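Tyrocidine synthetase 3 (Brevibacillus brevis, PDB 2JGP) is a nonribosomal peptide synthetase whose carrier and condensation domains serve peptide-bond formation in the biosynthesis of the antibiotic tyrocidine. Local coordinates at residues 270-275 and 404-409; 282-287 and 349-354; 330-335 and 389-394; 375-380 and 396-401. One frame throughout, in Å; residues are numbered along the deposited sequence.

Contact 1. Residues 270-275 and 404-409; sequences HKQEAY and HQDYPF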
loop_
_atom_site.group_PDB
_atom_site.type_symbol
_atom_site.label_atom_id
_atom_site.label_comp_id
_atom_site.label_asym_id
_atom_site.label_seq_id
_atom_site.Cartn_x
_atom_site.Cartn_y
_atom_site.Cartn_z
ATOM N N HIS A 270 19.901 4.320 8.098
ATOM C CA HIS A 270 20.053 5.685 8.609
ATOM C C HIS A 270 19.738 6.722 7.530
ATOM O O HIS A 270 19.176 7.777 7.819
ATOM C CB HIS A 270 21.465 5.900 9.145
ATOM C CG HIS A 270 21.584 7.057 10.084
ATOM N ND1 HIS A 270 22.125 8.269 9.710
ATOM C CD2 HIS A 270 21.244 7.184 11.389
ATOM C CE1 HIS A 270 22.110 9.094 10.743
ATOM N NE2 HIS A 270 21.584 8.458 11.775
ATOM N N LYS A 271 20.091 6.411 6.285
ATOM C CA LYS A 271 19.801 7.291 5.162
ATOM C C LYS A 271 18.318 7.256 4.783
ATOM O O LYS A 271 17.751 8.291 4.432
ATOM C CB LYS A 271 20.666 6.928 3.950
ATOM C CG LYS A 271 22.150 7.218 4.123
ATOM C CD LYS A 271 22.447 8.708 4.078
ATOM C CE LYS A 271 23.940 8.980 4.144
ATOM N NZ LYS A 271 24.235 10.444 4.099
ATOM N N GLN A 272 17.696 6.076 4.846
ATOM C CA GLN A 272 16.239 5.964 4.645
ATOM C C GLN A 272 15.525 6.832 5.673
ATOM O O GLN A 272 14.624 7.592 5.332
ATOM C CB GLN A 272 15.735 4.521 4.785
ATOM C CG GLN A 272 16.261 3.530 3.756
ATOM C CD GLN A 272 15.669 3.734 2.387
ATOM O OE1 GLN A 272 14.479 3.492 2.173
ATOM N NE2 GLN A 272 16.494 4.176 1.441
ATOM N N GLU A 273 15.945 6.711 6.929
ATOM C CA GLU A 273 15.381 7.493 8.026
ATOM C C GLU A 273 15.623 8.988 7.848
ATOM O O GLU A 273 14.696 9.789 7.998
ATOM C CB GLU A 273 15.989 7.038 9.354
ATOM C CG GLU A 273 15.574 7.875 10.559
ATOM C CD GLU A 273 16.103 7.311 11.855
ATOM O OE1 GLU A 273 15.291 6.787 12.643
ATOM O OE2 GLU A 273 17.332 7.390 12.075
ATOM N N ALA A 274 16.870 9.350 7.538
ATOM C CA ALA A 274 17.295 10.749 7.436
ATOM C C ALA A 274 16.419 11.548 6.490
ATOM O O ALA A 274 16.089 12.702 6.775
ATOM C CB ALA A 274 18.744 10.833 6.993
ATOM N N TYR A 275 16.038 10.933 5.369
ATOM C CA TYR A 275 15.148 11.585 4.414
ATOM C C TYR A 275 13.854 12.054 5.081
ATOM O O TYR A 275 13.426 13.191 4.885
ATOM C CB TYR A 275 14.818 10.671 3.223
ATOM C CG TYR A 275 13.757 11.285 2.346
ATOM C CD1 TYR A 275 14.086 12.237 1.383
ATOM C CD2 TYR A 275 12.413 10.964 2.520
ATOM C CE1 TYR A 275 13.111 12.822 0.603
ATOM C CE2 TYR A 275 11.434 11.550 1.748
ATOM C CZ TYR A 275 11.783 12.471 0.790
ATOM O OH TYR A 275 10.797 13.052 0.031
ATOM N N HIS A 404 12.928 6.071 -0.538
ATOM C CA HIS A 404 13.204 5.966 0.887
ATOM C C HIS A 404 12.079 5.267 1.634
ATOM O O HIS A 404 11.829 5.554 2.802
ATOM C CB HIS A 404 13.488 7.349 1.452
ATOM C CG HIS A 404 14.691 7.987 0.838
ATOM N ND1 HIS A 404 14.637 8.674 -0.355
ATOM C CD2 HIS A 404 15.990 7.990 1.217
ATOM C CE1 HIS A 404 15.850 9.098 -0.669
ATOM N NE2 HIS A 404 16.687 8.692 0.269
ATOM N N GLN A 405 11.445 4.302 0.968
ATOM C CA GLN A 405 10.300 3.587 1.532
ATOM C C GLN A 405 10.663 2.527 2.578
ATOM O O GLN A 405 9.779 2.009 3.277
ATOM C CB GLN A 405 9.480 2.936 0.412
ATOM C CG GLN A 405 10.106 1.693 -0.200
ATOM C CD GLN A 405 9.216 1.073 -1.246
ATOM O OE1 GLN A 405 8.446 0.152 -0.961
ATOM N NE2 GLN A 405 9.290 1.594 -2.458
ATOM N N ASP A 406 11.946 2.201 2.704
ATOM C CA ASP A 406 12.368 1.153 3.636
ATOM C C ASP A 406 12.662 1.711 5.030
ATOM O O ASP A 406 13.664 1.367 5.670
ATOM C CB ASP A 406 13.554 0.383 3.060
ATOM C CG ASP A 406 13.177 -0.393 1.812
ATOM O OD1 ASP A 406 12.258 -1.230 1.889
ATOM O OD2 ASP A 406 13.782 -0.161 0.756
ATOM N N TYR A 407 11.767 2.584 5.477
ATOM C CA TYR A 407 11.747 3.094 6.839
ATOM C C TYR A 407 10.313 2.933 7.344
ATOM O O TYR A 407 9.412 3.577 6.824
ATOM C CB TYR A 407 12.167 4.559 6.850
ATOM C CG TYR A 407 12.258 5.179 8.224
ATOM C CD1 TYR A 407 13.140 4.679 9.177
ATOM C CD2 TYR A 407 11.482 6.282 8.563
ATOM C CE1 TYR A 407 13.234 5.251 10.435
ATOM C CE2 TYR A 407 11.572 6.861 9.817
ATOM C CZ TYR A 407 12.443 6.344 10.749
ATOM O OH TYR A 407 12.533 6.924 11.991
ATOM N N PRO A 408 10.090 2.041 8.329
ATOM C CA PRO A 408 8.745 1.810 8.866
ATOM C C PRO A 408 8.057 3.082 9.367
ATOM O O PRO A 408 8.670 3.873 10.085
ATOM C CB PRO A 408 8.998 0.854 10.038
ATOM C CG PRO A 408 10.260 0.160 9.701
ATOM C CD PRO A 408 11.090 1.171 8.971
ATOM N N PHE A 409 6.797 3.264 8.990
ATOM C CA PHE A 409 6.001 4.396 9.471
ATOM C C PHE A 409 5.981 4.436 11.003
ATOM O O PHE A 409 5.959 5.508 11.594
ATOM C CB PHE A 409 4.572 4.347 8.911
ATOM C CG PHE A 409 3.763 5.574 9.225
ATOM C CD1 PHE A 409 3.991 6.762 8.544
ATOM C CD2 PHE A 409 2.797 5.553 10.220
ATOM C CE1 PHE A 409 3.259 7.901 8.841
ATOM C CE2 PHE A 409 2.056 6.698 10.523
ATOM C CZ PHE A 409 2.289 7.867 9.839
#
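In Tyr-275 chi1 sets CG anti to the backbone N and beside the carbonyl carbon, and in His-404 it sets CG beside the backbone N (chi1 -62°); from these positions the two rings meet in an offset stack. The pair joins helix 267-279 to the loop between helices 387-403 and 409-415 in the condensation domain, which belongs to the CoA-dependent acyltransferase clan. The ring planes are 12° apart and their centroids 4.6 Å. Overlap is partial: His-404 ND1 lies over the tyrosine face toward its rim, while Tyr-275 CB covers the imidazole, 3.8 Å from that ring's centroid, in a CH-pi contact. Both imidazole nitrogens are bonded further out, ND1 to Asp-400 O and NE2 to Glu-54 of helix 41-55 in the carrier domain, which should fix the ring's rotation.

Gln-272 brings its amide to the loop backbone. Asp-406 N donates to Gln-272 OE1 over 2.9 Å, in the carbonyl plane and with an N-H...O angle of 144°. The NE2 of the same amide bonds Gly-403 O, so one amide bonds both the end of helix 387-403 and the loop that follows it. Asp-406 itself makes a salt bridge to Arg-14, also on the carrier side. Further along, Glu-273 CA stands over the centre of the Tyr-407 ring, 3.8 Å from its centroid, and Tyr-407 OH gives a weak hydrogen bond of 2.8 Å to Glu-273 OE1.

Contact 2. Residues 282-287 and 349-354; sequences DDIPVL and DIIVGT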
loop_
_atom_site.group_PDB
_atom_site.type_symbol
_atom_site.label_atom_id
_atom_site.label_comp_id
_atom_site.label_asym_id
_atom_site.label_seq_id
_atom_site.Cartn_x
_atom_site.Cartn_y
_atom_site.Cartn_z
ATOM N N ASP A 282 10.827 20.752 10.221
ATOM C CA ASP A 282 10.279 22.077 10.528
ATOM C C ASP A 282 8.870 21.968 11.139
ATOM O O ASP A 282 8.555 20.971 11.798
ATOM C CB ASP A 282 10.295 22.943 9.257
ATOM C CG ASP A 282 9.478 22.344 8.126
ATOM O OD1 ASP A 282 8.969 23.111 7.284
ATOM O OD2 ASP A 282 9.356 21.101 8.075
ATOM N N ASP A 283 8.029 22.983 10.926
ATOM C CA ASP A 283 6.684 23.022 11.512
ATOM C C ASP A 283 5.742 22.096 10.744
ATOM O O ASP A 283 5.393 22.379 9.597
ATOM C CB ASP A 283 6.123 24.452 11.498
ATOM C CG ASP A 283 7.177 25.499 11.802
ATOM O OD1 ASP A 283 7.830 25.404 12.865
ATOM O OD2 ASP A 283 7.351 26.416 10.967
ATOM N N ILE A 284 5.333 20.995 11.377
ATOM C CA ILE A 284 4.462 20.006 10.739
ATOM C C ILE A 284 3.018 20.513 10.693
ATOM O O ILE A 284 2.416 20.762 11.738
ATOM C CB ILE A 284 4.499 18.649 11.477
ATOM C CG1 ILE A 284 5.910 18.053 11.424
ATOM C CG2 ILE A 284 3.488 17.670 10.866
ATOM C CD1 ILE A 284 6.039 16.729 12.153
ATOM N N PRO A 285 2.453 20.658 9.481
ATOM C CA PRO A 285 1.124 21.247 9.339
ATOM C C PRO A 285 -0.010 20.302 9.727
ATOM O O PRO A 285 0.052 19.108 9.437
ATOM C CB PRO A 285 1.048 21.561 7.844
ATOM C CG PRO A 285 1.896 20.535 7.214
ATOM C CD PRO A 285 3.022 20.281 8.173
ATOM N N VAL A 286 -1.035 20.850 10.374
ATOM C CA VAL A 286 -2.256 20.110 10.675
ATOM C C VAL A 286 -3.344 20.569 9.706
ATOM O O VAL A 286 -3.624 21.767 9.613
ATOM C CB VAL A 286 -2.712 20.354 12.126
ATOM C CG1 VAL A 286 -3.912 19.488 12.460
ATOM C CG2 VAL A 286 -1.570 20.078 13.093
ATOM N N LEU A 287 -3.942 19.619 8.987
ATOM C CA LEU A 287 -4.986 19.915 8.004
ATOM C C LEU A 287 -6.203 20.542 8.682
ATOM O O LEU A 287 -6.741 19.985 9.633
ATOM C CB LEU A 287 -5.409 18.639 7.278
ATOM C CG LEU A 287 -6.424 18.755 6.134
ATOM C CD1 LEU A 287 -5.875 19.559 4.964
ATOM C CD2 LEU A 287 -6.849 17.366 5.680
ATOM N N ASP A 349 0.391 23.956 2.580
ATOM C CA ASP A 349 1.368 22.982 3.051
ATOM C C ASP A 349 0.549 21.852 3.663
ATOM O O ASP A 349 -0.105 22.033 4.696
ATOM C CB ASP A 349 2.287 23.629 4.087
ATOM C CG ASP A 349 3.445 22.739 4.506
ATOM O OD1 ASP A 349 3.514 21.558 4.093
ATOM O OD2 ASP A 349 4.286 23.239 5.286
ATOM N N ILE A 350 0.581 20.696 3.001
ATOM C CA ILE A 350 -0.374 19.623 3.248
ATOM C C ILE A 350 0.294 18.258 3.198
ATOM O O ILE A 350 1.097 17.990 2.301
ATOM C CB ILE A 350 -1.504 19.643 2.190
ATOM C CG1 ILE A 350 -2.198 21.014 2.193
ATOM C CG2 ILE A 350 -2.508 18.510 2.452
ATOM C CD1 ILE A 350 -3.469 21.072 1.416
ATOM N N ILE A 351 -0.059 17.401 4.157
ATOM C CA ILE A 351 0.440 16.022 4.212
ATOM C C ILE A 351 -0.722 15.064 3.947
ATOM O O ILE A 351 -1.778 15.175 4.572
ATOM C CB ILE A 351 1.088 15.705 5.575
ATOM C CG1 ILE A 351 2.134 16.774 5.930
ATOM C CG2 ILE A 351 1.727 14.316 5.559
ATOM C CD1 ILE A 351 2.621 16.708 7.349
ATOM N N VAL A 352 -0.524 14.148 2.999
ATOM C CA VAL A 352 -1.523 13.144 2.639
ATOM C C VAL A 352 -0.902 11.762 2.778
ATOM O O VAL A 352 0.155 11.511 2.223
ATOM C CB VAL A 352 -1.995 13.322 1.182
ATOM C CG1 VAL A 352 -2.901 12.158 0.760
ATOM C CG2 VAL A 352 -2.704 14.681 1.009
ATOM N N GLY A 353 -1.558 10.876 3.516
ATOM C CA GLY A 353 -1.095 9.493 3.635
ATOM C C GLY A 353 -1.330 8.738 2.345
ATOM O O GLY A 353 -2.424 8.778 1.799
ATOM N N THR A 354 -0.298 8.068 1.836
ATOM C CA THR A 354 -0.439 7.241 0.638
ATOM C C THR A 354 0.023 5.804 0.906
ATOM O O THR A 354 1.226 5.538 1.011
ATOM C CB THR A 354 0.333 7.817 -0.554
ATOM O OG1 THR A 354 1.719 7.966 -0.223
ATOM C CG2 THR A 354 -0.240 9.176 -0.963
HETATM O O HOH W 1 3.737 24.502 7.629
#
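Pro-285 sets CB and CG against Asp-349 and CD against Ile-351 CD1, so one ring meets both a polar and an apolar partner.

The apolar contacts centre on Ile-351 CD1. Ile-351 has CG1 beside its backbone N, and chi2 of 168° stretches CD1 out to the loop 282-287. That methyl meets two neighbours at once: Pro-285 CD at 3.7 Å and, just as close, the CG2 branch of Ile-284. The proline ring and the isoleucine cross at about a right angle. A slacker touch lies farther along, where Leu-287 CD1 comes to 4.3 Å from Ile-350 CG2.

Next come carbon-to-oxygen contacts, all made by the proline. Its CB lies 3.4 Å from Asp-349 O, and its CG is 3.7 Å from Asp-349 OD1, so the ring rests on both the main-chain and side-chain oxygens of one residue.

The polar link is indirect. Water 1 donates to Asp-349 OD2 at 2.7 Å and makes a weak bond of 3.3 Å to Asp-283 O. Asp-282 and Asp-349 would be like charges near each other, but Arg-378 makes salt bridges to both carboxylates and probably offsets their repulsion.

In fold terms, the loop that follows helix 267-279 crosses the start of strand 350-356, the first strand of the two-stranded antiparallel pair 350-356/373-379, within the acyltransferase-type fold of the condensation domain.

Contact 3. Residues 330-335 and 389-394; sequences YMVLLA and EFLQEV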
loop_
_atom_site.group_PDB
_atom_site.type_symbol
_atom_site.label_atom_id
_atom_site.label_comp_id
_atom_site.label_asym_id
_atom_site.label_seq_id
_atom_site.Cartn_x
_atom_site.Cartn_y
_atom_site.Cartn_z
ATOM N N TYR A 330 -1.618 8.241 -11.150
ATOM C CA TYR A 330 -1.548 8.338 -9.697
ATOM C C TYR A 330 -1.063 9.714 -9.238
ATOM O O TYR A 330 -1.683 10.343 -8.378
ATOM C CB TYR A 330 -0.603 7.258 -9.150
ATOM C CG TYR A 330 -0.484 7.243 -7.651
ATOM C CD1 TYR A 330 -1.229 6.352 -6.889
ATOM C CD2 TYR A 330 0.380 8.114 -6.992
ATOM C CE1 TYR A 330 -1.126 6.331 -5.513
ATOM C CE2 TYR A 330 0.491 8.103 -5.619
ATOM C CZ TYR A 330 -0.268 7.209 -4.885
ATOM O OH TYR A 330 -0.162 7.183 -3.523
ATOM N N MET A 331 0.047 10.173 -9.809
ATOM C CA MET A 331 0.634 11.462 -9.424
ATOM C C MET A 331 -0.264 12.653 -9.763
ATOM O O MET A 331 -0.370 13.596 -8.983
ATOM C CB MET A 331 1.996 11.659 -10.087
ATOM C CG MET A 331 3.110 10.766 -9.549
ATOM S SD MET A 331 4.550 10.878 -10.632
ATOM C CE MET A 331 5.596 9.579 -9.960
ATOM N N VAL A 332 -0.884 12.611 -10.936
ATOM C CA VAL A 332 -1.773 13.682 -11.386
ATOM C C VAL A 332 -2.941 13.821 -10.408
ATOM O O VAL A 332 -3.246 14.915 -9.932
ATOM C CB VAL A 332 -2.307 13.397 -12.808
ATOM C CG1 VAL A 332 -3.433 14.374 -13.180
ATOM C CG2 VAL A 332 -1.164 13.452 -13.836
ATOM N N LEU A 333 -3.565 12.692 -10.091
ATOM C CA LEU A 333 -4.690 12.661 -9.149
ATOM C C LEU A 333 -4.286 13.092 -7.733
ATOM O O LEU A 333 -5.026 13.827 -7.067
ATOM C CB LEU A 333 -5.307 11.269 -9.115
ATOM C CG LEU A 333 -5.888 10.745 -10.421
ATOM C CD1 LEU A 333 -6.324 9.301 -10.248
ATOM C CD2 LEU A 333 -7.040 11.612 -10.895
ATOM N N LEU A 334 -3.125 12.636 -7.267
ATOM C CA LEU A 334 -2.622 13.067 -5.965
ATOM C C LEU A 334 -2.395 14.571 -5.959
ATOM O O LEU A 334 -2.708 15.255 -4.981
ATOM C CB LEU A 334 -1.320 12.340 -5.603
ATOM C CG LEU A 334 -0.645 12.755 -4.288
ATOM C CD1 LEU A 334 -1.599 12.589 -3.090
ATOM C CD2 LEU A 334 0.638 11.958 -4.094
ATOM N N ALA A 335 -1.833 15.080 -7.053
ATOM C CA ALA A 335 -1.622 16.508 -7.216
ATOM C C ALA A 335 -2.956 17.256 -7.161
ATOM O O ALA A 335 -3.086 18.238 -6.437
ATOM C CB ALA A 335 -0.896 16.788 -8.536
ATOM N N GLU A 389 4.014 23.010 -12.514
ATOM C CA GLU A 389 5.202 22.963 -11.659
ATOM C C GLU A 389 4.905 22.276 -10.320
ATOM O O GLU A 389 5.759 21.571 -9.788
ATOM C CB GLU A 389 5.803 24.355 -11.443
ATOM C CG GLU A 389 5.089 25.224 -10.441
ATOM C CD GLU A 389 5.718 26.599 -10.334
ATOM O OE1 GLU A 389 5.024 27.599 -10.617
ATOM O OE2 GLU A 389 6.916 26.667 -9.984
ATOM N N PHE A 390 3.703 22.484 -9.785
ATOM C CA PHE A 390 3.276 21.791 -8.564
ATOM C C PHE A 390 3.242 20.279 -8.779
ATOM O O PHE A 390 3.721 19.508 -7.935
ATOM C CB PHE A 390 1.899 22.270 -8.095
ATOM C CG PHE A 390 1.381 21.514 -6.905
ATOM C CD1 PHE A 390 2.053 21.576 -5.690
ATOM C CD2 PHE A 390 0.249 20.711 -7.003
ATOM C CE1 PHE A 390 1.593 20.867 -4.588
ATOM C CE2 PHE A 390 -0.214 19.998 -5.904
ATOM C CZ PHE A 390 0.461 20.075 -4.696
ATOM N N LEU A 391 2.681 19.861 -9.912
ATOM C CA LEU A 391 2.642 18.443 -10.265
ATOM C C LEU A 391 4.045 17.838 -10.338
ATOM O O LEU A 391 4.256 16.694 -9.943
ATOM C CB LEU A 391 1.908 18.233 -11.594
ATOM C CG LEU A 391 1.952 16.806 -12.164
ATOM C CD1 LEU A 391 1.337 15.810 -11.189
ATOM C CD2 LEU A 391 1.267 16.738 -13.522
ATOM N N GLN A 392 5.003 18.596 -10.859
ATOM C CA GLN A 392 6.378 18.134 -10.885
ATOM C C GLN A 392 6.960 18.008 -9.482
ATOM O O GLN A 392 7.771 17.123 -9.232
ATOM C CB GLN A 392 7.239 19.054 -11.747
ATOM C CG GLN A 392 6.879 18.986 -13.222
ATOM C CD GLN A 392 7.066 17.592 -13.811
ATOM O OE1 GLN A 392 8.094 16.947 -13.595
ATOM N NE2 GLN A 392 6.059 17.117 -14.548
ATOM N N GLU A 393 6.544 18.882 -8.565
ATOM C CA GLU A 393 6.951 18.749 -7.165
ATOM C C GLU A 393 6.390 17.462 -6.569
ATOM O O GLU A 393 7.105 16.724 -5.887
ATOM C CB GLU A 393 6.506 19.960 -6.345
ATOM C CG GLU A 393 7.137 21.273 -6.777
ATOM C CD GLU A 393 6.678 22.442 -5.934
ATOM O OE1 GLU A 393 5.757 22.264 -5.104
ATOM O OE2 GLU A 393 7.233 23.540 -6.111
ATOM N N VAL A 394 5.114 17.193 -6.848
ATOM C CA VAL A 394 4.441 15.963 -6.405
ATOM C C VAL A 394 5.149 14.720 -6.933
ATOM O O VAL A 394 5.356 13.756 -6.194
ATOM C CB VAL A 394 2.947 15.933 -6.838
ATOM C CG1 VAL A 394 2.309 14.574 -6.530
ATOM C CG2 VAL A 394 2.168 17.051 -6.147
#
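Leu-391 drives its two methyls into helix 329-345, and Ala-335 is small enough to let it come close. The leucine has CG anti to its backbone N (chi1 173°), and chi2 of 59° turns CD1 toward the partner helix. There CD1 lies 3.6 Å from Ala-335 CB and at the same distance from Met-331 O, a carbonyl already taking the helical bond from Ala-335 N. The other branch, CD2, goes to the flank of the contact and meets Val-332 CG2 at 4.1 Å.

Val-394, one turn on, uses its branches separately. CG1 reaches Leu-334 CD2 at 3.9 Å, the two side chains crossing at a slant, while CG2 touches Ala-335 CB, also at 3.9 Å. The alanine methyl thus touches both Leu-391 CD1 and Val-394 CG2. Phe-390 adds its ring edge: Ala-335 O lies in the ring plane there, 3.4 Å from Phe-390 CE2, with Val-394 CG2 over one face of the ring. Met-331 points its CB at the partner helix, but the extended chain beyond runs away from the contact to Lys-395.

The short helical segments pass with their axes 9.1 Å apart and their directions at 116°. All the touching residues are buried. Around the pair, Leu-321 and Ala-322 of helix 312-325 pack on Val-332, Thr-327 of the intervening loop lies against Leu-391, and Phe-432 of strand 430-435 touches Leu-334, so that helix 329-345 sits between helix 387-403 and the sheet.

Contact 4. Residues 375-380 and 396-401; sequences LAMRNK and QNALDA. With NA (sodium ion), chain F.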
loop_
_atom_site.group_PDB
_atom_site.type_symbol
_atom_site.label_atom_id
_atom_site.label_comp_id
_atom_site.label_asym_id
_atom_site.label_seq_id
_atom_site.Cartn_x
_atom_site.Cartn_y
_atom_site.Cartn_z
ATOM N N LEU A 375 3.154 6.040 3.371
ATOM C CA LEU A 375 4.093 7.134 3.268
ATOM C C LEU A 375 3.351 8.426 3.570
ATOM O O LEU A 375 2.269 8.651 3.041
ATOM C CB LEU A 375 4.680 7.204 1.862
ATOM C CG LEU A 375 5.238 5.897 1.296
ATOM C CD1 LEU A 375 5.730 6.134 -0.130
ATOM C CD2 LEU A 375 6.338 5.332 2.187
ATOM N N ALA A 376 3.941 9.268 4.414
ATOM C CA ALA A 376 3.412 10.603 4.663
ATOM C C ALA A 376 3.902 11.511 3.547
ATOM O O ALA A 376 5.056 11.939 3.554
ATOM C CB ALA A 376 3.879 11.116 6.012
ATOM N N MET A 377 3.031 11.796 2.586
ATOM C CA MET A 377 3.409 12.584 1.422
ATOM C C MET A 377 3.123 14.066 1.672
ATOM O O MET A 377 1.962 14.469 1.791
ATOM C CB MET A 377 2.640 12.092 0.195
ATOM C CG MET A 377 3.326 12.373 -1.101
ATOM S SD MET A 377 4.758 11.302 -1.364
ATOM C CE MET A 377 4.024 9.783 -1.939
ATOM N N ARG A 378 4.185 14.865 1.754
ATOM C CA ARG A 378 4.068 16.300 2.019
ATOM C C ARG A 378 4.276 17.103 0.743
ATOM O O ARG A 378 5.258 16.909 0.032
ATOM C CB ARG A 378 5.088 16.739 3.072
ATOM C CG ARG A 378 5.013 18.218 3.443
ATOM C CD ARG A 378 6.042 18.543 4.500
ATOM N NE ARG A 378 5.951 19.926 4.972
ATOM C CZ ARG A 378 6.511 20.372 6.095
ATOM N NH1 ARG A 378 7.214 19.558 6.879
ATOM N NH2 ARG A 378 6.369 21.645 6.442
ATOM N N ASN A 379 3.351 18.016 0.473
ATOM C CA ASN A 379 3.441 18.899 -0.683
ATOM C C ASN A 379 2.974 20.296 -0.322
ATOM O O ASN A 379 2.299 20.490 0.690
ATOM C CB ASN A 379 2.616 18.338 -1.839
ATOM C CG ASN A 379 3.309 17.193 -2.539
ATOM O OD1 ASN A 379 2.941 16.024 -2.372
ATOM N ND2 ASN A 379 4.344 17.518 -3.307
ATOM N N LYS A 380 3.333 21.259 -1.165
ATOM C CA LYS A 380 3.109 22.666 -0.879
ATOM C C LYS A 380 2.356 23.342 -2.019
ATOM O O LYS A 380 2.955 24.044 -2.840
ATOM C CB LYS A 380 4.443 23.354 -0.590
ATOM C CG LYS A 380 5.103 22.806 0.673
ATOM C CD LYS A 380 6.381 23.524 1.030
ATOM C CE LYS A 380 7.094 22.818 2.175
ATOM N NZ LYS A 380 8.427 23.419 2.438
ATOM N N GLN A 396 8.368 14.534 -7.941
ATOM C CA GLN A 396 9.688 14.490 -7.330
ATOM C C GLN A 396 9.632 13.971 -5.895
ATOM O O GLN A 396 10.447 13.138 -5.496
ATOM C CB GLN A 396 10.337 15.882 -7.366
ATOM C CG GLN A 396 11.842 15.883 -7.205
ATOM C CD GLN A 396 12.546 14.945 -8.183
ATOM O OE1 GLN A 396 13.174 13.968 -7.771
ATOM N NE2 GLN A 396 12.402 15.206 -9.471
ATOM N N ASN A 397 8.668 14.468 -5.127
ATOM C CA ASN A 397 8.499 14.039 -3.745
ATOM C C ASN A 397 8.035 12.593 -3.651
ATOM O O ASN A 397 8.387 11.888 -2.704
ATOM C CB ASN A 397 7.528 14.973 -3.019
ATOM C CG ASN A 397 8.116 16.345 -2.784
ATOM O OD1 ASN A 397 9.333 16.491 -2.608
ATOM N ND2 ASN A 397 7.266 17.367 -2.797
ATOM N N ALA A 398 7.250 12.156 -4.634
ATOM C CA ALA A 398 6.785 10.771 -4.691
ATOM C C ALA A 398 7.949 9.827 -4.967
ATOM O O ALA A 398 8.133 8.833 -4.262
ATOM C CB ALA A 398 5.706 10.612 -5.748
ATOM N N LEU A 399 8.744 10.154 -5.978
ATOM C CA LEU A 399 9.917 9.360 -6.310
ATOM C C LEU A 399 10.895 9.308 -5.137
ATOM O O LEU A 399 11.425 8.248 -4.828
ATOM C CB LEU A 399 10.613 9.918 -7.555
ATOM C CG LEU A 399 9.844 9.749 -8.872
ATOM C CD1 LEU A 399 10.559 10.473 -10.004
ATOM C CD2 LEU A 399 9.678 8.271 -9.194
ATOM N N ASP A 400 11.115 10.449 -4.486
ATOM C CA ASP A 400 11.983 10.514 -3.306
ATOM C C ASP A 400 11.425 9.633 -2.195
ATOM O O ASP A 400 12.173 8.915 -1.534
ATOM C CB ASP A 400 12.128 11.955 -2.801
ATOM C CG ASP A 400 12.951 12.837 -3.731
ATOM O OD1 ASP A 400 13.629 12.310 -4.639
ATOM O OD2 ASP A 400 12.919 14.076 -3.552
ATOM N N ALA A 401 10.109 9.683 -2.001
ATOM C CA ALA A 401 9.438 8.862 -0.993
ATOM C C ALA A 401 9.611 7.375 -1.289
ATOM O O ALA A 401 9.980 6.600 -0.404
ATOM C CB ALA A 401 7.954 9.224 -0.923
HETATM NA NA NA F . 13.871 11.933 -7.302
HETATM O O HOH W 2 14.509 11.765 -9.548
HETATM O O HOH W 3 14.041 10.130 -6.232
#
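Met-377 and Ala-401 meet in the apolar part of the contact, where the methionine sulfur SD lies 3.8 Å from Ala-401 CB. The methionine has CG anti to its backbone N, and bends at chi2 and chi3 fold SD and CE up against the helix instead of along the strand. CE reaches within 4.0 Å of Ala-398 CA, and SD also lies near Asn-397 O. Leu-375 adds a second apolar touch to the same alanine, its CD1 standing 3.9 Å from Ala-401 CB, while Trp-276 of helix 267-279 covers both residues.

These contacts lie between a strand and the helix that follows it: 373-379 pairs antiparallel with 350-356, and helix 387-403 runs back across it, roughly antiparallel, the local axes at 154° to each other and 8.8 Å apart, within the condensation domain of the CoA-acyltransferase clan.

Toward the Asn-379 end the contact turns polar. The side chains of Asn-379 and Asn-397 run antiparallel alongside one another, their amide planes 46° apart. Asn-397 ND2 is 3.5 Å from Arg-378 O, too poorly angled for a hydrogen bond. The loose, watered side is the helix face away from the strand, where a sodium ion is held between residues one turn apart: Gln-396 OE1 binds it at 2.2 Å and Asp-400 OD1 at a longer 2.7 Å. Two waters also bind it, the nearer, water 3, at 2.1 Å.

How the contacts relate
Contacts 3 and 4 are the buried ones and share helix 387-403: its earlier turns pack on helix 329-345, its later ones on strand 373-379, and Phe-390 and Val-394 of contact 3 touch the Asn-379/Lys-380 end of contact 4. Contacts 2 and 4 are joined by the two-stranded sheet and by the salt bridge from Arg-378 to Asp-349. Contacts 1 and 2 are only partly buried. Contact 3 joins apolar side chains; contact 4 is apolar against the strand and polar at its sodium face; contact 2 is mainly apolar with a water bridge; contact 1 has direct hydrogen bonds. Contact 1 meets contact 4 where Tyr-275 OH lies 3.3 Å from Asp-400 CB.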